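PDB 1K32: tricorn protease, which hydrolyses peptide bonds as a six-chain serine protease assembly and probably breaks down further the peptides released by the proteasome. Local coordinates for residues 25-30 with 258-263; 59-64 with 112-117; 64-69 with 140-145. All blocks are in the same frame, centred on the assembly; numbering follows the deposited sequence.

How the interactions relate
All three contacts lie between blades of the N-terminal six-bladed beta propeller, each blade an antiparallel sheet. Along the chain the segments come as 25-30, 59-64, 64-69, 112-117, 140-145 and 258-263, so interaction 1 spans the other two and joins the first blade to the sixth, closing the ring. Interactions 2 and 3 join the second blade to the third; their centres are about 10 Å apart, they share G64, and their strands 54-60 and 66-73 are paired neighbours. Interaction 1's centre lies about 16 Å from that of interaction 2 and 21 Å from interaction 3's. R26 and I28 reach F60, G64 and I67 of the second blade, so side-chain contacts between successive blades hold the propeller together.

Interaction 1 of 3, residues 25-30 with 258-263; sequences DRIIFV and RILFSK
R258, just before strand 259-263, reaches across to D25, which precedes strand 26-31. R258 NH2 stops 4.0 Å from D25 OD1, a long salt bridge, and the carboxylate and guanidinium planes stand 80° apart, so the charges attract without the paired, coplanar grip of a bidentate bridge. Arginine suits this partly exposed edge of the blades because it can serve two acids at once: its NH1 holds E278. Two residues on, L260 brings the apolar half of the contact. With its CG anti to the backbone N (chi1 -175°), the isobutyl fork is directed at I27. L260 CD2 presses on I27 CG2 at 3.3 Å, tighter than ordinary van der Waals contact, while L260 CD1 lies 3.6 Å from I27 CD1. The two leucine methyls thus meet both arms of the isoleucine, and the branched chains fill the gap between blades, with I22 and I269 packing around them. Replacing I27 by an alanine would remove both arms that L260 touches and would probably open a gap between the first and last blades. Since each blade keeps its own four strands here, the ring closes between these segments by side chains and not by a shared backbone: buried hydrocarbon supplies close packing, and the long ion pair beside it adds a probably modest electrostatic attraction.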
ATOM      1  N   ASP A  25      82.343   4.372  10.440  1.00 31.04           N
ATOM      2  CA  ASP A  25      82.269   2.924  10.575  1.00 33.27           C
ATOM      3  C   ASP A  25      80.834   2.461  10.727  1.00 33.13           C
ATOM      4  O   ASP A  25      80.590   1.303  11.074  1.00 31.21           O
ATOM      5  CB  ASP A  25      83.060   2.453  11.795  1.00 36.85           C
ATOM      6  CG  ASP A  25      84.548   2.567  11.596  1.00 39.41           C
ATOM      7  OD1 ASP A  25      85.028   2.074  10.553  1.00 40.90           O
ATOM      8  OD2 ASP A  25      85.231   3.141  12.474  1.00 42.32           O
ATOM      9  N   ARG A  26      79.889   3.364  10.483  1.00 30.89           N
ATOM     10  CA  ARG A  26      78.485   3.005  10.614  1.00 32.72           C
ATOM     11  C   ARG A  26      77.824   2.971   9.252  1.00 30.55           C
ATOM     12  O   ARG A  26      78.025   3.854   8.426  1.00 29.21           O
ATOM     13  CB  ARG A  26      77.732   3.996  11.516  1.00 34.37           C
ATOM     14  CG  ARG A  26      78.378   4.228  12.874  1.00 38.70           C
ATOM     15  CD  ARG A  26      77.346   4.546  13.953  1.00 42.05           C
ATOM     16  NE  ARG A  26      76.458   5.665  13.625  1.00 45.83           N
ATOM     17  CZ  ARG A  26      76.857   6.919  13.432  1.00 46.37           C
ATOM     18  NH1 ARG A  26      75.968   7.855  13.149  1.00 48.26           N
ATOM     19  NH2 ARG A  26      78.141   7.238  13.505  1.00 48.65           N
ATOM     20  N   ILE A  27      77.042   1.926   9.029  1.00 29.19           N
ATOM     21  CA  ILE A  27      76.321   1.748   7.783  1.00 27.57           C
ATOM     22  C   ILE A  27      74.873   1.461   8.094  1.00 25.43           C
ATOM     23  O   ILE A  27      74.583   0.587   8.901  1.00 27.03           O
ATOM     24  CB  ILE A  27      76.873   0.563   6.994  1.00 29.13           C
ATOM     25  CG1 ILE A  27      78.200   0.955   6.351  1.00 31.13           C
ATOM     26  CG2 ILE A  27      75.862   0.100   5.978  1.00 29.08           C
ATOM     27  CD1 ILE A  27      78.915  -0.201   5.697  1.00 34.53           C
ATOM     28  N   ILE A  28      73.969   2.216   7.479  1.00 23.57           N
ATOM     29  CA  ILE A  28      72.544   1.983   7.671  1.00 21.37           C
ATOM     30  C   ILE A  28      72.019   1.404   6.362  1.00 21.22           C
ATOM     31  O   ILE A  28      72.572   1.661   5.287  1.00 22.11           O
ATOM     32  CB  ILE A  28      71.768   3.283   8.052  1.00 20.26           C
ATOM     33  CG1 ILE A  28      72.027   4.405   7.047  1.00 19.59           C
ATOM     34  CG2 ILE A  28      72.162   3.699   9.453  1.00 20.59           C
ATOM     35  CD1 ILE A  28      71.257   5.715   7.366  1.00 19.52           C
ATOM     36  N   PHE A  29      70.970   0.602   6.452  1.00 20.07           N
ATOM     37  CA  PHE A  29      70.413  -0.029   5.275  1.00 20.24           C
ATOM     38  C   PHE A  29      69.015  -0.510   5.599  1.00 20.09           C
ATOM     39  O   PHE A  29      68.602  -0.510   6.756  1.00 17.50           O
ATOM     40  CB  PHE A  29      71.307  -1.215   4.846  1.00 22.28           C
ATOM     41  CG  PHE A  29      71.468  -2.271   5.909  1.00 22.38           C
ATOM     42  CD1 PHE A  29      70.512  -3.277   6.065  1.00 22.69           C
ATOM     43  CD2 PHE A  29      72.537  -2.220   6.802  1.00 24.32           C
ATOM     44  CE1 PHE A  29      70.614  -4.211   7.098  1.00 22.99           C
ATOM     45  CE2 PHE A  29      72.648  -3.152   7.843  1.00 24.23           C
ATOM     46  CZ  PHE A  29      71.681  -4.147   7.990  1.00 23.82           C
ATOM     47  N   VAL A  30      68.290  -0.918   4.562  1.00 20.43           N
ATOM     48  CA  VAL A  30      66.937  -1.401   4.738  1.00 20.47           C
ATOM     49  C   VAL A  30      66.905  -2.918   4.667  1.00 21.34           C
ATOM     50  O   VAL A  30      67.611  -3.535   3.865  1.00 20.33           O
ATOM     51  CB  VAL A  30      65.983  -0.836   3.653  1.00 21.49           C
ATOM     52  CG1 VAL A  30      64.607  -1.449   3.826  1.00 21.83           C
ATOM     53  CG2 VAL A  30      65.896   0.709   3.758  1.00 20.58           C
ATOM     54  N   ARG A 258      84.506   6.957   1.764  1.00 30.34           N
ATOM     55  CA  ARG A 258      84.175   5.674   1.160  1.00 31.17           C
ATOM     56  C   ARG A 258      82.784   5.675   0.513  1.00 30.06           C
ATOM     57  O   ARG A 258      81.926   6.493   0.849  1.00 29.34           O
ATOM     58  CB  ARG A 258      84.244   4.578   2.219  1.00 33.20           C
ATOM     59  CG  ARG A 258      85.579   4.514   2.917  1.00 37.87           C
ATOM     60  CD  ARG A 258      85.400   4.018   4.331  1.00 38.92           C
ATOM     61  NE  ARG A 258      85.518   2.574   4.436  1.00 38.69           N
ATOM     62  CZ  ARG A 258      85.213   1.889   5.528  1.00 37.32           C
ATOM     63  NH1 ARG A 258      85.360   0.573   5.549  1.00 38.58           N
ATOM     64  NH2 ARG A 258      84.741   2.520   6.591  1.00 37.96           N
ATOM     65  N   ILE A 259      82.570   4.750  -0.419  1.00 30.10           N
ATOM     66  CA  ILE A 259      81.283   4.642  -1.099  1.00 28.55           C
ATOM     67  C   ILE A 259      80.618   3.314  -0.776  1.00 28.35           C
ATOM     68  O   ILE A 259      81.227   2.255  -0.884  1.00 28.73           O
ATOM     69  CB  ILE A 259      81.421   4.766  -2.632  1.00 26.59           C
ATOM     70  CG1 ILE A 259      81.937   6.158  -3.001  1.00 26.78           C
ATOM     71  CG2 ILE A 259      80.063   4.540  -3.297  1.00 25.69           C
ATOM     72  CD1 ILE A 259      82.155   6.343  -4.466  1.00 27.78           C
ATOM     73  N   LEU A 260      79.358   3.393  -0.373  1.00 27.51           N
ATOM     74  CA  LEU A 260      78.570   2.227  -0.018  1.00 26.48           C
ATOM     75  C   LEU A 260      77.494   1.998  -1.084  1.00 25.65           C
ATOM     76  O   LEU A 260      76.972   2.953  -1.656  1.00 22.52           O
ATOM     77  CB  LEU A 260      77.913   2.482   1.334  1.00 31.33           C
ATOM     78  CG  LEU A 260      77.135   1.340   1.964  1.00 35.20           C
ATOM     79  CD1 LEU A 260      78.048   0.180   2.226  1.00 38.37           C
ATOM     80  CD2 LEU A 260      76.514   1.831   3.260  1.00 40.85           C
ATOM     81  N   PHE A 261      77.157   0.738  -1.347  1.00 24.12           N
ATOM     82  CA  PHE A 261      76.138   0.430  -2.345  1.00 23.46           C
ATOM     83  C   PHE A 261      75.541  -0.968  -2.139  1.00 22.91           C
ATOM     84  O   PHE A 261      76.063  -1.774  -1.383  1.00 22.63           O
ATOM     85  CB  PHE A 261      76.722   0.581  -3.768  1.00 23.88           C
ATOM     86  CG  PHE A 261      77.744  -0.472  -4.141  1.00 25.14           C
ATOM     87  CD1 PHE A 261      77.349  -1.680  -4.722  1.00 23.12           C
ATOM     88  CD2 PHE A 261      79.104  -0.258  -3.902  1.00 23.62           C
ATOM     89  CE1 PHE A 261      78.301  -2.664  -5.061  1.00 23.39           C
ATOM     90  CE2 PHE A 261      80.059  -1.227  -4.235  1.00 21.01           C
ATOM     91  CZ  PHE A 261      79.661  -2.431  -4.814  1.00 19.44           C
ATOM     92  N   SER A 262      74.418  -1.237  -2.786  1.00 23.43           N
ATOM     93  CA  SER A 262      73.785  -2.539  -2.654  1.00 24.33           C
ATOM     94  C   SER A 262      73.862  -3.282  -3.983  1.00 24.07           C
ATOM     95  O   SER A 262      73.891  -2.661  -5.045  1.00 21.20           O
ATOM     96  CB  SER A 262      72.324  -2.383  -2.213  1.00 24.45           C
ATOM     97  OG  SER A 262      71.619  -1.509  -3.080  1.00 26.60           O
ATOM     98  N   LYS A 263      73.911  -4.607  -3.909  1.00 24.15           N
ATOM     99  CA  LYS A 263      73.986  -5.443  -5.101  1.00 24.63           C
ATOM    100  C   LYS A 263      73.550  -6.883  -4.801  1.00 23.22           C
ATOM    101  O   LYS A 263      74.085  -7.534  -3.910  1.00 22.90           O
ATOM    102  CB  LYS A 263      75.423  -5.440  -5.662  1.00 24.32           C
ATOM    103  CG  LYS A 263      75.570  -6.215  -6.969  1.00 25.49           C
ATOM    104  CD  LYS A 263      76.951  -6.066  -7.612  1.00 25.49           C
ATOM    105  CE  LYS A 263      78.070  -6.709  -6.790  1.00 26.86           C
ATOM    106  NZ  LYS A 263      77.956  -8.189  -6.655  1.00 21.65           N
TER

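Interaction 2 of 3, residues 59-64 with 112-117; sequences RFFPDG and AGFDPD
F114 enters between R59, F61 and P62, and its ring is met differently by each. Against F61 it is the edge that advances: F114 CE2 stands over the centre of the F61 ring, 3.7 Å from F61 CD2, with the planes at 56° and the centroids 5.0 Å apart, a tilted edge-to-face pair. One face of F114 is covered by CH-pi contacts, with F61 CA and P62 CD each 4.2 Å from its centroid. Proline suits this spot, since its CD carries hydrogens where another residue would have a polar N-H. F60 O comes within 3.4 Å of F114 CE1, obliquely to the ring. R59 approaches the ring edge: its CB lies in the ring plane, and its NH1 is 3.8 Å from F114 CE1, which sits over one face of the guanidinium. The two planes are nearly perpendicular (87°). Bends at chi2 and chi3 fold its chain back along the phenylalanine, and its NH2 donates to a water that donates to A112 O, 2.9 Å away. A112 and G113 face I121 as a classic beta bulge; glycine fits there because a side chain at its backbone angles would strike the preceding carbonyl. F61 to G64 form a type I turn whose last position, at positive phi, favours glycine. Such side-chain packing between successive blades is how a beta propeller is held together, here between the second and third.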
ATOM      1  N   ARG A  59      69.123   8.675   4.813  1.00 18.95           N
ATOM      2  CA  ARG A  59      70.349   9.443   4.652  1.00 20.43           C
ATOM      3  C   ARG A  59      70.846  10.069   5.943  1.00 20.94           C
ATOM      4  O   ARG A  59      70.092  10.758   6.633  1.00 21.88           O
ATOM      5  CB  ARG A  59      70.129  10.569   3.628  1.00 20.72           C
ATOM      6  CG  ARG A  59      69.941  10.112   2.179  1.00 21.79           C
ATOM      7  CD  ARG A  59      71.234   9.499   1.643  1.00 23.90           C
ATOM      8  NE  ARG A  59      72.316  10.475   1.610  1.00 25.67           N
ATOM      9  CZ  ARG A  59      72.398  11.474   0.736  1.00 27.37           C
ATOM     10  NH1 ARG A  59      73.419  12.318   0.782  1.00 28.07           N
ATOM     11  NH2 ARG A  59      71.466  11.623  -0.194  1.00 28.75           N
ATOM     12  N   PHE A  60      72.121   9.839   6.251  1.00 21.81           N
ATOM     13  CA  PHE A  60      72.762  10.420   7.431  1.00 22.94           C
ATOM     14  C   PHE A  60      72.900  11.923   7.201  1.00 23.50           C
ATOM     15  O   PHE A  60      73.219  12.350   6.097  1.00 22.69           O
ATOM     16  CB  PHE A  60      74.200   9.907   7.618  1.00 20.65           C
ATOM     17  CG  PHE A  60      74.323   8.555   8.279  1.00 21.68           C
ATOM     18  CD1 PHE A  60      74.752   7.449   7.552  1.00 22.78           C
ATOM     19  CD2 PHE A  60      74.095   8.406   9.639  1.00 23.05           C
ATOM     20  CE1 PHE A  60      74.961   6.214   8.177  1.00 24.90           C
ATOM     21  CE2 PHE A  60      74.296   7.177  10.276  1.00 22.81           C
ATOM     22  CZ  PHE A  60      74.732   6.081   9.544  1.00 22.49           C
ATOM     23  N   PHE A  61      72.671  12.727   8.231  1.00 24.38           N
ATOM     24  CA  PHE A  61      72.895  14.153   8.082  1.00 27.63           C
ATOM     25  C   PHE A  61      74.422  14.246   8.103  1.00 29.59           C
ATOM     26  O   PHE A  61      75.091  13.327   8.580  1.00 27.90           O
ATOM     27  CB  PHE A  61      72.301  14.946   9.252  1.00 26.80           C
ATOM     28  CG  PHE A  61      70.890  15.387   9.024  1.00 25.44           C
ATOM     29  CD1 PHE A  61      69.848  14.466   9.007  1.00 26.39           C
ATOM     30  CD2 PHE A  61      70.597  16.733   8.818  1.00 26.18           C
ATOM     31  CE1 PHE A  61      68.530  14.883   8.788  1.00 23.70           C
ATOM     32  CE2 PHE A  61      69.288  17.156   8.600  1.00 24.62           C
ATOM     33  CZ  PHE A  61      68.255  16.230   8.587  1.00 24.77           C
ATOM     34  N   PRO A  62      74.989  15.346   7.589  1.00 31.12           N
ATOM     35  CA  PRO A  62      76.442  15.555   7.541  1.00 33.87           C
ATOM     36  C   PRO A  62      77.277  15.152   8.767  1.00 33.71           C
ATOM     37  O   PRO A  62      78.361  14.589   8.617  1.00 32.73           O
ATOM     38  CB  PRO A  62      76.566  17.050   7.212  1.00 35.04           C
ATOM     39  CG  PRO A  62      75.256  17.625   7.695  1.00 35.24           C
ATOM     40  CD  PRO A  62      74.288  16.584   7.218  1.00 31.93           C
ATOM     41  N   ASP A  63      76.784  15.430   9.968  1.00 33.76           N
ATOM     42  CA  ASP A  63      77.531  15.089  11.172  1.00 35.10           C
ATOM     43  C   ASP A  63      77.259  13.673  11.674  1.00 35.72           C
ATOM     44  O   ASP A  63      77.788  13.266  12.715  1.00 35.70           O
ATOM     45  CB  ASP A  63      77.235  16.102  12.281  1.00 36.60           C
ATOM     46  CG  ASP A  63      75.783  16.106  12.697  1.00 38.89           C
ATOM     47  OD1 ASP A  63      75.390  17.016  13.457  1.00 41.71           O
ATOM     48  OD2 ASP A  63      75.036  15.199  12.278  1.00 40.09           O
ATOM     49  N   GLY A  64      76.443  12.933  10.926  1.00 34.43           N
ATOM     50  CA  GLY A  64      76.104  11.567  11.290  1.00 34.12           C
ATOM     51  C   GLY A  64      75.293  11.421  12.568  1.00 34.83           C
ATOM     52  O   GLY A  64      75.262  10.344  13.158  1.00 33.35           O
ATOM     53  N   ALA A 112      67.226  14.952  -1.185  1.00 16.18           N
ATOM     54  CA  ALA A 112      67.984  15.265  -2.396  1.00 18.54           C
ATOM     55  C   ALA A 112      69.461  15.510  -2.097  1.00 20.56           C
ATOM     56  O   ALA A 112      70.323  15.306  -2.962  1.00 20.82           O
ATOM     57  CB  ALA A 112      67.383  16.487  -3.074  1.00 16.13           C
ATOM     58  N   GLY A 113      69.742  15.946  -0.869  1.00 18.25           N
ATOM     59  CA  GLY A 113      71.104  16.229  -0.467  1.00 20.96           C
ATOM     60  C   GLY A 113      71.144  17.151   0.741  1.00 22.17           C
ATOM     61  O   GLY A 113      70.110  17.439   1.355  1.00 21.19           O
ATOM     62  N   PHE A 114      72.343  17.595   1.100  1.00 21.09           N
ATOM     63  CA  PHE A 114      72.513  18.493   2.231  1.00 21.86           C
ATOM     64  C   PHE A 114      73.421  19.640   1.818  1.00 23.83           C
ATOM     65  O   PHE A 114      74.464  19.418   1.190  1.00 21.19           O
ATOM     66  CB  PHE A 114      73.116  17.754   3.425  1.00 23.01           C
ATOM     67  CG  PHE A 114      72.330  16.557   3.858  1.00 23.19           C
ATOM     68  CD1 PHE A 114      72.544  15.318   3.259  1.00 22.51           C
ATOM     69  CD2 PHE A 114      71.365  16.664   4.861  1.00 23.98           C
ATOM     70  CE1 PHE A 114      71.811  14.199   3.650  1.00 21.82           C
ATOM     71  CE2 PHE A 114      70.629  15.556   5.259  1.00 21.35           C
ATOM     72  CZ  PHE A 114      70.853  14.315   4.650  1.00 25.38           C
ATOM     73  N   ASP A 115      73.027  20.862   2.167  1.00 23.40           N
ATOM     74  CA  ASP A 115      73.814  22.015   1.804  1.00 26.91           C
ATOM     75  C   ASP A 115      75.039  22.124   2.710  1.00 28.08           C
ATOM     76  O   ASP A 115      75.180  21.364   3.666  1.00 25.40           O
ATOM     77  CB  ASP A 115      72.944  23.291   1.836  1.00 29.03           C
ATOM     78  CG  ASP A 115      72.575  23.733   3.239  1.00 29.94           C
ATOM     79  OD1 ASP A 115      71.599  24.497   3.370  1.00 33.63           O
ATOM     80  OD2 ASP A 115      73.258  23.342   4.204  1.00 28.22           O
ATOM     81  N   PRO A 116      75.955  23.051   2.400  1.00 29.60           N
ATOM     82  CA  PRO A 116      77.168  23.232   3.205  1.00 31.77           C
ATOM     83  C   PRO A 116      76.927  23.469   4.701  1.00 33.10           C
ATOM     84  O   PRO A 116      77.754  23.084   5.518  1.00 34.43           O
ATOM     85  CB  PRO A 116      77.857  24.411   2.522  1.00 33.43           C
ATOM     86  CG  PRO A 116      77.463  24.224   1.083  1.00 32.15           C
ATOM     87  CD  PRO A 116      75.983  23.918   1.211  1.00 29.50           C
ATOM     88  N   ASP A 117      75.806  24.096   5.054  1.00 33.57           N
ATOM     89  CA  ASP A 117      75.475  24.358   6.455  1.00 34.44           C
ATOM     90  C   ASP A 117      74.936  23.102   7.140  1.00 34.07           C
ATOM     91  O   ASP A 117      74.775  23.066   8.356  1.00 33.13           O
ATOM     92  CB  ASP A 117      74.438  25.485   6.555  1.00 36.55           C
ATOM     93  CG  ASP A 117      75.029  26.864   6.261  1.00 39.71           C
ATOM     94  OD1 ASP A 117      74.252  27.838   6.161  1.00 44.48           O
ATOM     95  OD2 ASP A 117      76.265  26.984   6.139  1.00 40.42           O
TER
HETATM   96  O   HOH W   1      72.717  13.796  -2.214  1.00 20.81           O

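Interaction 3 of 3, residues 64-69 with 140-145; sequences GRKIAI and ENDGIN
K66 leaves its strand with CG anti to the backbone N (chi1 -170°) and runs straight on before a bend at chi3 (-64°), carrying its NZ toward D142. The aspartate meets it with CG anti to its own carbonyl carbon (chi1 -60°), a turn that swings the carboxylate nearer the strand. K66 NZ and D142 OD2 end 3.9 Å apart, a long salt bridge and the sole contact between the two segments. Lysine suits the role because its long chain spans most of the distance, while its ammonium also makes a cation-pi contact with F61. D142 is presented by a tight connection: N141 and D142 adopt left-handed backbone angles, which asparagine and aspartate tolerate better than most residues, and at G143's backbone angles a side chain would be jammed against the preceding carbonyl O. N145 ND2 donates to E140 OE2 at 2.9 Å, tying together the ends of this connection, where I144 and N145 face E140 in a classic beta bulge. The link runs from strand 66-73 to the loop between strands 135-140 and 145-148, with F84 of strand 79-86 touching both K66 and D142, while N145 and I144 bond onward to L745 and Y750, within the PDZ region.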
ATOM      1  N   GLY A  64      76.443  12.933  10.926  1.00 34.43           N
ATOM      2  CA  GLY A  64      76.104  11.567  11.290  1.00 34.12           C
ATOM      3  C   GLY A  64      75.293  11.421  12.568  1.00 34.83           C
ATOM      4  O   GLY A  64      75.262  10.344  13.158  1.00 33.35           O
ATOM      5  N   ARG A  65      74.629  12.492  12.995  1.00 35.94           N
ATOM      6  CA  ARG A  65      73.829  12.469  14.220  1.00 38.36           C
ATOM      7  C   ARG A  65      72.353  12.138  13.948  1.00 37.97           C
ATOM      8  O   ARG A  65      71.746  11.308  14.629  1.00 40.29           O
ATOM      9  CB  ARG A  65      73.917  13.829  14.918  1.00 41.95           C
ATOM     10  CG  ARG A  65      75.340  14.346  15.147  1.00 45.34           C
ATOM     11  CD  ARG A  65      75.839  14.055  16.550  1.00 46.84           C
ATOM     12  NE  ARG A  65      75.025  14.715  17.568  1.00 48.59           N
ATOM     13  CZ  ARG A  65      75.109  14.454  18.867  1.00 49.98           C
ATOM     14  NH1 ARG A  65      74.330  15.095  19.729  1.00 51.29           N
ATOM     15  NH2 ARG A  65      75.973  13.548  19.304  1.00 50.87           N
ATOM     16  N   LYS A  66      71.775  12.808  12.964  1.00 35.47           N
ATOM     17  CA  LYS A  66      70.381  12.584  12.615  1.00 32.54           C
ATOM     18  C   LYS A  66      70.297  11.835  11.279  1.00 29.43           C
ATOM     19  O   LYS A  66      71.245  11.835  10.485  1.00 25.89           O
ATOM     20  CB  LYS A  66      69.653  13.928  12.506  1.00 34.22           C
ATOM     21  CG  LYS A  66      68.136  13.807  12.391  1.00 37.98           C
ATOM     22  CD  LYS A  66      67.481  15.140  12.059  1.00 38.38           C
ATOM     23  CE  LYS A  66      67.674  16.153  13.152  1.00 37.79           C
ATOM     24  NZ  LYS A  66      67.068  17.460  12.771  1.00 40.32           N
ATOM     25  N   ILE A  67      69.162  11.190  11.040  1.00 26.26           N
ATOM     26  CA  ILE A  67      68.955  10.455   9.800  1.00 24.91           C
ATOM     27  C   ILE A  67      67.628  10.854   9.163  1.00 24.09           C
ATOM     28  O   ILE A  67      66.583  10.836   9.818  1.00 23.49           O
ATOM     29  CB  ILE A  67      68.959   8.926  10.051  1.00 25.18           C
ATOM     30  CG1 ILE A  67      70.321   8.488  10.599  1.00 23.40           C
ATOM     31  CG2 ILE A  67      68.625   8.178   8.757  1.00 23.91           C
ATOM     32  CD1 ILE A  67      70.351   7.045  11.039  1.00 22.42           C
ATOM     33  N   ALA A  68      67.675  11.221   7.887  1.00 23.04           N
ATOM     34  CA  ALA A  68      66.464  11.597   7.164  1.00 23.50           C
ATOM     35  C   ALA A  68      65.919  10.318   6.524  1.00 24.39           C
ATOM     36  O   ALA A  68      66.672   9.539   5.926  1.00 24.82           O
ATOM     37  CB  ALA A  68      66.783  12.641   6.116  1.00 19.84           C
ATOM     38  N   ILE A  69      64.616  10.099   6.644  1.00 24.30           N
ATOM     39  CA  ILE A  69      64.015   8.869   6.139  1.00 24.53           C
ATOM     40  C   ILE A  69      62.789   9.029   5.243  1.00 24.40           C
ATOM     41  O   ILE A  69      61.898   9.839   5.532  1.00 23.20           O
ATOM     42  CB  ILE A  69      63.599   7.972   7.331  1.00 25.59           C
ATOM     43  CG1 ILE A  69      64.804   7.722   8.244  1.00 25.42           C
ATOM     44  CG2 ILE A  69      63.022   6.661   6.821  1.00 26.36           C
ATOM     45  CD1 ILE A  69      64.455   7.034   9.560  1.00 24.82           C
ATOM     46  N   GLU A 140      63.266  23.796   6.779  1.00 21.24           N
ATOM     47  CA  GLU A 140      63.510  24.627   7.944  1.00 23.06           C
ATOM     48  C   GLU A 140      62.620  24.226   9.118  1.00 23.80           C
ATOM     49  O   GLU A 140      61.455  23.860   8.941  1.00 20.84           O
ATOM     50  CB  GLU A 140      63.274  26.111   7.603  1.00 21.92           C
ATOM     51  CG  GLU A 140      64.262  26.702   6.603  1.00 25.93           C
ATOM     52  CD  GLU A 140      64.083  28.210   6.372  1.00 25.29           C
ATOM     53  OE1 GLU A 140      65.054  28.864   5.959  1.00 28.78           O
ATOM     54  OE2 GLU A 140      62.983  28.749   6.585  1.00 28.01           O
ATOM     55  N   ASN A 141      63.192  24.302  10.319  1.00 26.05           N
ATOM     56  CA  ASN A 141      62.465  23.998  11.546  1.00 28.45           C
ATOM     57  C   ASN A 141      61.703  22.698  11.442  1.00 26.83           C
ATOM     58  O   ASN A 141      60.508  22.657  11.738  1.00 25.89           O
ATOM     59  CB  ASN A 141      61.453  25.102  11.855  1.00 32.27           C
ATOM     60  CG  ASN A 141      62.081  26.448  11.957  1.00 37.10           C
ATOM     61  OD1 ASN A 141      62.956  26.662  12.792  1.00 41.69           O
ATOM     62  ND2 ASN A 141      61.638  27.385  11.115  1.00 40.78           N
ATOM     63  N   ASP A 142      62.382  21.644  11.010  1.00 26.33           N
ATOM     64  CA  ASP A 142      61.752  20.343  10.882  1.00 25.51           C
ATOM     65  C   ASP A 142      60.441  20.344  10.100  1.00 25.08           C
ATOM     66  O   ASP A 142      59.479  19.688  10.502  1.00 25.18           O
ATOM     67  CB  ASP A 142      61.507  19.753  12.270  1.00 28.40           C
ATOM     68  CG  ASP A 142      62.791  19.568  13.060  1.00 30.16           C
ATOM     69  OD1 ASP A 142      62.695  19.256  14.264  1.00 31.16           O
ATOM     70  OD2 ASP A 142      63.890  19.738  12.485  1.00 29.23           O
ATOM     71  N   GLY A 143      60.392  21.076   8.990  1.00 22.92           N
ATOM     72  CA  GLY A 143      59.174  21.092   8.191  1.00 23.06           C
ATOM     73  C   GLY A 143      58.208  22.252   8.390  1.00 22.64           C
ATOM     74  O   GLY A 143      57.168  22.289   7.749  1.00 22.40           O
ATOM     75  N   ILE A 144      58.538  23.201   9.262  1.00 24.03           N
ATOM     76  CA  ILE A 144      57.646  24.345   9.486  1.00 25.77           C
ATOM     77  C   ILE A 144      57.563  25.196   8.225  1.00 24.20           C
ATOM     78  O   ILE A 144      56.520  25.772   7.909  1.00 22.56           O
ATOM     79  CB  ILE A 144      58.143  25.270  10.647  1.00 27.98           C
ATOM     80  CG1 ILE A 144      58.132  24.517  11.985  1.00 29.81           C
ATOM     81  CG2 ILE A 144      57.259  26.534  10.731  1.00 26.06           C
ATOM     82  CD1 ILE A 144      56.745  24.193  12.537  1.00 30.99           C
ATOM     83  N   ASN A 145      58.671  25.262   7.500  1.00 24.37           N
ATOM     84  CA  ASN A 145      58.741  26.070   6.293  1.00 25.43           C
ATOM     85  C   ASN A 145      59.647  25.421   5.246  1.00 25.14           C
ATOM     86  O   ASN A 145      60.600  24.719   5.582  1.00 26.63           O
ATOM     87  CB  ASN A 145      59.266  27.469   6.659  1.00 26.12           C
ATOM     88  CG  ASN A 145      59.321  28.418   5.470  1.00 28.78           C
ATOM     89  OD1 ASN A 145      58.300  28.716   4.842  1.00 28.57           O
ATOM     90  ND2 ASN A 145      60.518  28.904   5.159  1.00 27.57           N
TER